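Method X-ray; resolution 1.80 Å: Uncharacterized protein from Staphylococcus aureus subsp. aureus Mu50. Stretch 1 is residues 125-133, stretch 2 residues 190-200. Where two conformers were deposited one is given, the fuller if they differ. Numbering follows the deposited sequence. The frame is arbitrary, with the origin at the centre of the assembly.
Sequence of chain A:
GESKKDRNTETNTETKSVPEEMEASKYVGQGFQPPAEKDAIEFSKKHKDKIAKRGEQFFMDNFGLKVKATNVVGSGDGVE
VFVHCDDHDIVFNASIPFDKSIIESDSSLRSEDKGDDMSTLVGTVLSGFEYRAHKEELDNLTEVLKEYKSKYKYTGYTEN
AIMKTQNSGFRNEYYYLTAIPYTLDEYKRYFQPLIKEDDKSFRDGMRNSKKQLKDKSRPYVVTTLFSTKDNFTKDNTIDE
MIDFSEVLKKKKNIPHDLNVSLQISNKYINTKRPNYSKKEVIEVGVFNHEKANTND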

# COMPACT_ATOMS: atom_id res chain seq x y z
N VAL A 125 6.58 1.13 5.40
CA VAL A 125 7.53 0.04 5.25
C VAL A 125 7.13 -1.10 6.20
O VAL A 125 7.13 -2.26 5.79
CB VAL A 125 8.95 0.56 5.53
CG1 VAL A 125 9.94 -0.59 5.73
CG2 VAL A 125 9.40 1.49 4.40
N LEU A 126 6.73 -0.77 7.43
CA LEU A 126 6.34 -1.75 8.45
C LEU A 126 5.08 -2.54 8.05
O LEU A 126 4.92 -3.67 8.51
CB LEU A 126 6.20 -1.12 9.83
CG LEU A 126 7.54 -0.71 10.47
CD1 LEU A 126 7.32 -0.11 11.83
CD2 LEU A 126 8.53 -1.87 10.51
N SER A 127 4.23 -2.01 7.15
CA SER A 127 3.08 -2.75 6.62
C SER A 127 3.61 -4.02 5.92
O SER A 127 2.99 -5.08 5.98
CB SER A 127 2.28 -1.87 5.66
OG SER A 127 1.33 -2.62 4.92
N GLY A 128 4.78 -3.89 5.28
CA GLY A 128 5.45 -4.99 4.59
C GLY A 128 5.93 -6.05 5.57
O GLY A 128 5.93 -7.24 5.26
N PHE A 129 6.34 -5.62 6.78
CA PHE A 129 6.76 -6.53 7.85
C PHE A 129 5.54 -7.27 8.41
O PHE A 129 5.61 -8.47 8.69
CB PHE A 129 7.47 -5.75 8.97
CG PHE A 129 8.90 -5.35 8.72
CD1 PHE A 129 9.23 -4.45 7.71
CD2 PHE A 129 9.92 -5.82 9.54
CE1 PHE A 129 10.56 -4.05 7.50
CE2 PHE A 129 11.25 -5.43 9.33
CZ PHE A 129 11.56 -4.54 8.33
N GLU A 130 4.41 -6.55 8.52
CA GLU A 130 3.13 -7.11 8.98
C GLU A 130 2.64 -8.14 7.97
O GLU A 130 2.15 -9.19 8.38
CB GLU A 130 2.07 -6.02 9.22
CG GLU A 130 2.34 -5.15 10.45
CD GLU A 130 2.35 -5.81 11.82
OE1 GLU A 130 2.07 -7.03 11.92
OE2 GLU A 130 2.59 -5.08 12.81
N TYR A 131 2.84 -7.87 6.66
CA TYR A 131 2.49 -8.83 5.63
C TYR A 131 3.26 -10.12 5.84
O TYR A 131 2.65 -11.19 5.90
CB TYR A 131 2.74 -8.28 4.22
CG TYR A 131 2.61 -9.35 3.16
CD1 TYR A 131 1.37 -9.89 2.83
CD2 TYR A 131 3.74 -9.90 2.55
CE1 TYR A 131 1.25 -10.90 1.87
CE2 TYR A 131 3.63 -10.90 1.59
CZ TYR A 131 2.38 -11.40 1.25
OH TYR A 131 2.28 -12.38 0.30
N ARG A 132 4.60 -10.03 5.94
CA ARG A 132 5.43 -11.22 6.16
C ARG A 132 5.00 -11.98 7.42
O ARG A 132 4.84 -13.20 7.36
CB ARG A 132 6.91 -10.83 6.25
CG ARG A 132 7.80 -12.04 6.48
CD ARG A 132 9.25 -11.64 6.56
NE ARG A 132 10.07 -12.82 6.84
CZ ARG A 132 11.38 -12.79 7.06
NH1 ARG A 132 12.04 -11.64 7.04
NH2 ARG A 132 12.03 -13.91 7.33
N ALA A 133 4.76 -11.27 8.54
CA ALA A 133 4.37 -11.91 9.82
C ALA A 133 3.03 -12.68 9.72
O ALA A 133 2.80 -13.58 10.52
CB ALA A 133 4.29 -10.87 10.92
N TYR A 190 14.42 -1.79 16.43
CA TYR A 190 13.51 -2.91 16.61
C TYR A 190 13.17 -3.73 15.36
O TYR A 190 12.82 -4.91 15.51
CB TYR A 190 12.20 -2.41 17.22
CG TYR A 190 12.34 -1.83 18.61
CD1 TYR A 190 12.45 -2.65 19.73
CD2 TYR A 190 12.32 -0.45 18.82
CE1 TYR A 190 12.58 -2.12 21.01
CE2 TYR A 190 12.44 0.09 20.10
CZ TYR A 190 12.56 -0.75 21.20
OH TYR A 190 12.66 -0.22 22.46
N PHE A 191 13.22 -3.13 14.16
CA PHE A 191 12.73 -3.87 12.99
C PHE A 191 13.79 -4.24 11.93
O PHE A 191 13.75 -5.36 11.44
CB PHE A 191 11.58 -3.10 12.35
CG PHE A 191 10.41 -2.92 13.30
CD1 PHE A 191 9.48 -3.94 13.48
CD2 PHE A 191 10.23 -1.73 13.99
CE1 PHE A 191 8.40 -3.78 14.35
CE2 PHE A 191 9.14 -1.56 14.85
CZ PHE A 191 8.23 -2.59 15.04
N GLN A 192 14.71 -3.33 11.58
CA GLN A 192 15.73 -3.67 10.58
C GLN A 192 16.49 -4.98 10.94
O GLN A 192 16.66 -5.81 10.03
CB GLN A 192 16.72 -2.52 10.35
CG GLN A 192 17.52 -2.70 9.07
CD GLN A 192 18.25 -1.46 8.62
OE1 GLN A 192 17.72 -0.34 8.67
NE2 GLN A 192 19.45 -1.64 8.09
N PRO A 193 16.90 -5.25 12.22
CA PRO A 193 17.61 -6.52 12.51
C PRO A 193 16.79 -7.79 12.24
O PRO A 193 17.38 -8.86 12.20
CB PRO A 193 17.95 -6.41 14.01
CG PRO A 193 17.90 -4.96 14.32
CD PRO A 193 16.81 -4.42 13.44
N LEU A 194 15.47 -7.68 12.05
CA LEU A 194 14.62 -8.85 11.82
C LEU A 194 14.60 -9.33 10.36
O LEU A 194 14.21 -10.47 10.13
CB LEU A 194 13.16 -8.57 12.26
CG LEU A 194 12.92 -8.17 13.71
CD1 LEU A 194 11.43 -7.93 13.96
CD2 LEU A 194 13.47 -9.21 14.69
N ILE A 195 14.97 -8.47 9.40
CA ILE A 195 14.88 -8.77 7.95
C ILE A 195 15.52 -10.13 7.57
O ILE A 195 14.87 -10.96 6.93
CB ILE A 195 15.47 -7.63 7.07
CG1 ILE A 195 14.73 -6.27 7.31
CG2 ILE A 195 15.44 -8.02 5.58
CD1 ILE A 195 15.48 -4.97 6.72
N LYS A 196 16.79 -10.35 7.96
CA LYS A 196 17.55 -11.54 7.57
C LYS A 196 17.23 -12.79 8.40
O LYS A 196 17.76 -13.86 8.08
CB LYS A 196 19.06 -11.24 7.63
CG LYS A 196 19.55 -10.36 6.47
CD LYS A 196 21.02 -10.00 6.64
CE LYS A 196 21.51 -9.04 5.58
NZ LYS A 196 22.93 -8.65 5.81
N GLU A 197 16.35 -12.70 9.41
CA GLU A 197 15.98 -13.84 10.26
C GLU A 197 15.12 -14.83 9.50
O GLU A 197 14.49 -14.46 8.51
CB GLU A 197 15.22 -13.37 11.51
CG GLU A 197 16.08 -12.60 12.51
CD GLU A 197 17.25 -13.38 13.08
OE1 GLU A 197 17.05 -14.54 13.49
OE2 GLU A 197 18.37 -12.83 13.07
N ASP A 198 15.05 -16.08 10.00
CA ASP A 198 14.16 -17.09 9.43
C ASP A 198 12.73 -16.71 9.82
O ASP A 198 12.56 -15.87 10.71
CB ASP A 198 14.54 -18.52 9.87
CG ASP A 198 14.59 -18.75 11.37
OD1 ASP A 198 13.54 -18.67 12.02
OD2 ASP A 198 15.68 -19.06 11.88
N ASP A 199 11.71 -17.29 9.17
CA ASP A 199 10.32 -16.93 9.41
C ASP A 199 9.87 -17.08 10.86
O ASP A 199 9.18 -16.19 11.36
CB ASP A 199 9.36 -17.69 8.49
CG ASP A 199 9.17 -17.03 7.13
OD1 ASP A 199 9.52 -15.83 6.99
OD2 ASP A 199 8.65 -17.70 6.23
N LYS A 200 10.26 -18.19 11.54
CA LYS A 200 9.89 -18.42 12.94
C LYS A 200 10.50 -17.32 13.82
O LYS A 200 9.76 -16.71 14.60
CB LYS A 200 10.30 -19.82 13.41
CG LYS A 200 9.26 -20.87 13.03
CD LYS A 200 9.48 -22.22 13.71
CE LYS A 200 8.38 -23.18 13.34
NZ LYS A 200 8.67 -24.56 13.81

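Residues 125-133 form one continuous run of helix that begins earlier in the chain. Its bonding is mostly of the i to i-4 kind, as in Glu130 N to Leu126 O (2.9 Å) and Ala133 N to Phe129 O (2.9 Å). The second stretch is less regular. Residues 192-195 have helical backbone angles without the regular bonds; instead, short i to i-3 links such as Leu194 N to Phe191 O (3.0 Å) keep the chain coiled. A type I turn from Leu194 to Glu197 follows, closed by Glu197 N to Leu194 O (3.2 Å), and Asp198 then stands at the N-cap of a new helix that starts with Asp199. The nearest CA atoms across the two stretches are those of Leu126 and Phe191, 8.1 Å apart, so side chains must bridge the gap.

Leu126, Phe129 and Arg132 do so from the helix. Spaced three residues apart, they fall on the same side of it, and each CA-to-CB bond points toward the second stretch. The first two build an apolar patch. Leu126 places CD2 over one face of the Phe191 ring, 3.8 Å from its centroid and 3.5 Å from Phe191 CG, in a CH-pi contact; a branched aliphatic chain suits this place because its methyl group can sit against the flat aromatic surface. Phe129 reaches farther, its CE2 lying 3.8 Å from Phe191 CB and its CZ 3.8 Å from Ile195 CG1. The Phe191 carbonyl O approaches the edge of the Phe129 ring, 3.3 Å from CE2, where the slightly positive ring hydrogens are compatible with an oxygen. All four of these apolar residues are buried.

Arg132 supplies the polar half of the contact. Its chi1, chi2 and chi3 are all t, so the chain is fully extended and carries the guanidinium to the turn. There the group donates near its own plane: NH1 to Ile195 O (2.9 Å), NH2 to Glu197 O (2.8 Å), and both NE and NH2 to Asp199 OD1 (3.1 and 3.2 Å). Arginine suits this site because its planar head offers several N-H groups in different directions, enough to bind two backbone carbonyls and a carboxylate at once. The Asp199 carboxylate also balances the buried charge through a salt bridge between Arg132 NE and Asp199 OD1 (3.1 Å). Although the CA-to-CB bond of Asp199 points sideways, the end of its side chain comes nearer to the helix. One side chain thus ties the turn and the start of the following helix to the first stretch.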